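PDB 5CXW: penicillin-binding protein 1A, which builds the cell wall of Mycobacterium tuberculosis by polymerising glycan strands and cross-linking their peptides, the latter in this penicillin-sensitive transpeptidase domain. Local coordinates for residues A[102-116]-A[158-172]. Sequence-based numbering, arbitrary orientation.
Sequences FALVAALEQGIGLGY and LMLKLNGGPQAVADA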
# COMPACT_ATOMS: atom_id res chain seq x y z
N PHE A 102 -8.48 -4.35 -2.96
CA PHE A 102 -8.63 -4.58 -4.41
C PHE A 102 -9.78 -5.51 -4.73
O PHE A 102 -10.38 -5.39 -5.80
CB PHE A 102 -7.28 -5.06 -5.02
CG PHE A 102 -6.20 -4.10 -4.73
CD1 PHE A 102 -6.31 -2.77 -5.13
CD2 PHE A 102 -5.09 -4.46 -4.00
CE1 PHE A 102 -5.34 -1.84 -4.80
CE2 PHE A 102 -4.11 -3.52 -3.68
CZ PHE A 102 -4.24 -2.20 -4.07
N ALA A 103 -10.09 -6.44 -3.82
CA ALA A 103 -11.32 -7.20 -3.95
C ALA A 103 -12.53 -6.29 -3.84
O ALA A 103 -13.55 -6.45 -4.52
CB ALA A 103 -11.42 -8.33 -2.96
N LEU A 104 -12.46 -5.30 -2.97
CA LEU A 104 -13.57 -4.35 -2.85
C LEU A 104 -13.73 -3.47 -4.08
O LEU A 104 -14.85 -3.26 -4.59
CB LEU A 104 -13.38 -3.53 -1.60
CG LEU A 104 -14.52 -2.58 -1.25
CD1 LEU A 104 -15.88 -3.21 -1.15
CD2 LEU A 104 -14.22 -1.83 0.03
N VAL A 105 -12.59 -3.03 -4.63
CA VAL A 105 -12.64 -2.36 -5.91
C VAL A 105 -13.36 -3.20 -6.94
O VAL A 105 -14.27 -2.73 -7.65
CB VAL A 105 -11.23 -1.97 -6.47
CG1 VAL A 105 -11.33 -1.43 -7.86
CG2 VAL A 105 -10.56 -0.91 -5.58
N ALA A 106 -12.91 -4.44 -7.08
CA ALA A 106 -13.48 -5.34 -8.08
C ALA A 106 -15.00 -5.52 -7.91
O ALA A 106 -15.74 -5.54 -8.90
CB ALA A 106 -12.84 -6.70 -8.00
N ALA A 107 -15.41 -5.67 -6.66
CA ALA A 107 -16.80 -5.86 -6.34
C ALA A 107 -17.62 -4.65 -6.77
O ALA A 107 -18.69 -4.75 -7.42
CB ALA A 107 -16.97 -6.12 -4.86
N LEU A 108 -17.18 -3.48 -6.34
CA LEU A 108 -17.90 -2.26 -6.63
C LEU A 108 -18.01 -2.05 -8.14
O LEU A 108 -19.03 -1.60 -8.63
CB LEU A 108 -17.21 -1.07 -5.96
CG LEU A 108 -17.35 -1.03 -4.45
CD1 LEU A 108 -16.24 -0.18 -3.84
CD2 LEU A 108 -18.64 -0.42 -4.07
N GLU A 109 -16.96 -2.42 -8.88
CA GLU A 109 -16.96 -2.28 -10.33
C GLU A 109 -18.05 -3.19 -11.00
O GLU A 109 -18.45 -2.97 -12.17
CB GLU A 109 -15.57 -2.55 -10.85
CG GLU A 109 -14.64 -1.39 -10.60
CD GLU A 109 -13.25 -1.58 -11.14
OE1 GLU A 109 -12.92 -2.72 -11.48
OE2 GLU A 109 -12.49 -0.59 -11.20
N GLN A 110 -18.47 -4.24 -10.30
CA GLN A 110 -19.48 -5.18 -10.77
C GLN A 110 -20.84 -4.89 -10.22
O GLN A 110 -21.75 -5.68 -10.35
CB GLN A 110 -19.07 -6.59 -10.45
CG GLN A 110 -17.88 -7.02 -11.23
CD GLN A 110 -17.49 -8.49 -11.04
OE1 GLN A 110 -18.31 -9.39 -10.70
NE2 GLN A 110 -16.22 -8.75 -11.33
N GLY A 111 -20.98 -3.80 -9.49
CA GLY A 111 -22.26 -3.39 -8.95
C GLY A 111 -22.64 -4.14 -7.70
O GLY A 111 -23.81 -4.34 -7.41
N ILE A 112 -21.62 -4.52 -6.92
CA ILE A 112 -21.77 -5.10 -5.61
C ILE A 112 -21.29 -4.00 -4.64
O ILE A 112 -20.06 -3.72 -4.55
CB ILE A 112 -20.96 -6.43 -5.40
CG1 ILE A 112 -21.39 -7.47 -6.44
CG2 ILE A 112 -21.15 -6.99 -3.99
CD1 ILE A 112 -20.46 -8.64 -6.57
N GLY A 113 -22.22 -3.41 -3.91
CA GLY A 113 -21.89 -2.22 -3.16
C GLY A 113 -21.58 -2.45 -1.70
O GLY A 113 -21.61 -3.61 -1.21
N LEU A 114 -21.35 -1.34 -0.99
CA LEU A 114 -20.87 -1.44 0.41
C LEU A 114 -21.83 -2.13 1.35
O LEU A 114 -21.42 -2.69 2.34
CB LEU A 114 -20.46 -0.08 0.96
CG LEU A 114 -19.30 0.59 0.31
CD1 LEU A 114 -18.96 1.87 1.04
CD2 LEU A 114 -18.06 -0.27 0.14
N GLY A 115 -23.13 -2.12 1.01
CA GLY A 115 -24.14 -2.76 1.82
C GLY A 115 -24.42 -4.22 1.53
O GLY A 115 -25.31 -4.81 2.18
N TYR A 116 -23.68 -4.82 0.60
CA TYR A 116 -23.81 -6.24 0.27
C TYR A 116 -23.49 -7.07 1.51
O TYR A 116 -22.40 -6.97 2.07
CB TYR A 116 -22.90 -6.61 -0.92
CG TYR A 116 -22.98 -8.08 -1.25
CD1 TYR A 116 -24.18 -8.68 -1.58
CD2 TYR A 116 -21.82 -8.86 -1.23
CE1 TYR A 116 -24.22 -10.04 -1.90
CE2 TYR A 116 -21.84 -10.21 -1.60
CZ TYR A 116 -23.02 -10.79 -1.87
OH TYR A 116 -22.97 -12.15 -2.18
N LEU A 158 -16.59 -12.90 -0.79
CA LEU A 158 -16.81 -11.82 -1.71
C LEU A 158 -16.04 -12.07 -3.03
O LEU A 158 -16.62 -11.90 -4.13
CB LEU A 158 -16.36 -10.51 -1.13
CG LEU A 158 -16.54 -9.30 -2.03
CD1 LEU A 158 -17.98 -9.04 -2.47
CD2 LEU A 158 -15.95 -8.08 -1.34
N MET A 159 -14.79 -12.48 -2.92
CA MET A 159 -14.00 -12.81 -4.12
C MET A 159 -14.67 -13.90 -4.92
O MET A 159 -14.72 -13.80 -6.16
CB MET A 159 -12.58 -13.23 -3.72
CG MET A 159 -11.80 -13.93 -4.83
SD MET A 159 -10.23 -14.47 -4.24
CE MET A 159 -10.78 -15.86 -3.19
N LEU A 160 -15.18 -14.95 -4.29
CA LEU A 160 -15.82 -16.02 -5.03
C LEU A 160 -17.11 -15.59 -5.75
O LEU A 160 -17.47 -16.17 -6.80
CB LEU A 160 -16.04 -17.23 -4.15
CG LEU A 160 -14.77 -17.89 -3.66
CD1 LEU A 160 -15.19 -18.93 -2.63
CD2 LEU A 160 -13.88 -18.46 -4.72
N LYS A 161 -17.76 -14.56 -5.24
CA LYS A 161 -18.98 -14.02 -5.85
C LYS A 161 -18.65 -13.23 -7.12
O LYS A 161 -19.51 -13.08 -8.01
CB LYS A 161 -19.61 -13.07 -4.86
CG LYS A 161 -20.83 -12.28 -5.30
CD LYS A 161 -22.03 -13.13 -5.49
CE LYS A 161 -23.21 -12.16 -5.65
NZ LYS A 161 -24.40 -12.94 -6.00
N LEU A 162 -17.45 -12.66 -7.20
CA LEU A 162 -17.10 -11.90 -8.39
C LEU A 162 -17.07 -12.71 -9.67
O LEU A 162 -16.58 -13.85 -9.69
CB LEU A 162 -15.69 -11.35 -8.25
CG LEU A 162 -15.36 -10.41 -7.06
CD1 LEU A 162 -13.90 -10.10 -7.05
CD2 LEU A 162 -16.18 -9.19 -7.12
N ASN A 163 -17.55 -12.12 -10.75
CA ASN A 163 -17.26 -12.61 -12.08
C ASN A 163 -15.77 -12.54 -12.27
O ASN A 163 -15.17 -11.47 -12.06
CB ASN A 163 -17.98 -11.76 -13.10
CG ASN A 163 -19.47 -11.88 -13.00
OD1 ASN A 163 -20.00 -12.96 -12.71
ND2 ASN A 163 -20.17 -10.81 -13.37
N GLY A 164 -15.16 -13.69 -12.54
CA GLY A 164 -13.68 -13.78 -12.66
C GLY A 164 -12.98 -14.20 -11.41
O GLY A 164 -11.79 -14.51 -11.42
N GLY A 165 -13.66 -14.17 -10.25
CA GLY A 165 -13.06 -14.67 -9.02
C GLY A 165 -11.70 -14.02 -8.74
O GLY A 165 -11.56 -12.81 -8.75
N PRO A 166 -10.67 -14.82 -8.44
CA PRO A 166 -9.41 -14.21 -8.06
C PRO A 166 -8.78 -13.39 -9.20
O PRO A 166 -8.10 -12.38 -8.95
CB PRO A 166 -8.52 -15.39 -7.64
CG PRO A 166 -9.20 -16.57 -8.21
CD PRO A 166 -10.68 -16.28 -8.26
N GLN A 167 -9.07 -13.75 -10.46
CA GLN A 167 -8.60 -12.94 -11.58
C GLN A 167 -9.17 -11.53 -11.53
O GLN A 167 -8.50 -10.54 -11.90
CB GLN A 167 -8.96 -13.56 -12.93
CG GLN A 167 -8.35 -12.86 -14.14
CD GLN A 167 -6.84 -12.97 -14.17
OE1 GLN A 167 -6.26 -14.07 -14.31
NE2 GLN A 167 -6.17 -11.84 -13.98
N ALA A 168 -10.40 -11.38 -11.06
CA ALA A 168 -10.99 -10.01 -10.99
C ALA A 168 -10.32 -9.19 -9.92
O ALA A 168 -10.21 -7.97 -10.09
CB ALA A 168 -12.46 -10.06 -10.70
N VAL A 169 -9.84 -9.84 -8.86
CA VAL A 169 -9.07 -9.13 -7.82
C VAL A 169 -7.72 -8.66 -8.39
O VAL A 169 -7.31 -7.48 -8.23
CB VAL A 169 -8.83 -10.01 -6.56
CG1 VAL A 169 -8.04 -9.26 -5.51
CG2 VAL A 169 -10.13 -10.54 -5.99
N ALA A 170 -7.08 -9.55 -9.14
CA ALA A 170 -5.82 -9.21 -9.80
C ALA A 170 -6.00 -8.08 -10.80
O ALA A 170 -5.16 -7.17 -10.87
CB ALA A 170 -5.25 -10.40 -10.55
N ASP A 171 -7.05 -8.15 -11.60
CA ASP A 171 -7.35 -7.10 -12.57
C ASP A 171 -7.49 -5.74 -11.89
O ASP A 171 -6.94 -4.74 -12.35
CB ASP A 171 -8.61 -7.42 -13.38
CG ASP A 171 -8.43 -8.60 -14.33
OD1 ASP A 171 -7.29 -9.14 -14.54
OD2 ASP A 171 -9.46 -9.04 -14.92
N ALA A 172 -8.30 -5.70 -10.84
CA ALA A 172 -8.47 -4.45 -10.09
C ALA A 172 -7.17 -3.90 -9.51
O ALA A 172 -6.89 -2.67 -9.56
CB ALA A 172 -9.50 -4.64 -8.99
O HOH W 1 -24.99 -13.35 -2.92
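Ala-106 and Ala-172 meet where helix 102-109 and helix 165-172 cross at 102°, their axes 7.9 Å apart at the closest approach. Small side chains allow this. Ala-106 CB lies 4.0 Å from Ala-172 CB and also touches Ala-168 O. Ala-172 CB rests on Phe-102 O and on CG1 of Val-105. One turn back, Val-169 spreads both methyls over Ala-103, CG1 by the backbone N of Ala-103 and CG2 by Ala-103 CB.

Leu-162, in the turn that joins helix 158-161 to helix 165-172, packs against helix 102-109. Its chi1 of -59° sets CG beside the backbone N, and chi2 of 174° then places CD1 on Ala-106 CB and CD2 on Ala-107. The fit is tight: Leu-162 CD2 is 3.5 Å from Ala-107 CA. Leu-158 CD1 continues this layer against Ala-107 CB, Ile-112 and the Tyr-116 ring.

The outer side is polar and looser. The extended Gln-110 side chain pairs with the backbone of Asn-163 through two hydrogen bonds. Asn-163 N donates to Gln-110 OE1 at 2.8 Å, on a lone pair in the carbonyl plane. Gln-110 NE2 returns a bond to Asn-163 O at 3.0 Å. Together they fix the rotation of the Gln-110 amide beside the type II beta turn 162-165. Farther out, Lys-161 CE lies 3.5 Å from Tyr-116 OH, and a water links Lys-161 NZ to Tyr-116 OH.

Helix 211-222 packs on Phe-102 and Val-105. Helix 100-109 begins just after Ser-97, the probable acyl-ester serine, about 10 Å from Ala-103 between side chains. Ser-97 and Lys-100 resemble the SxxK motif of the helical part of the penicillin-binding transpeptidase fold, shared with serine beta-lactamases.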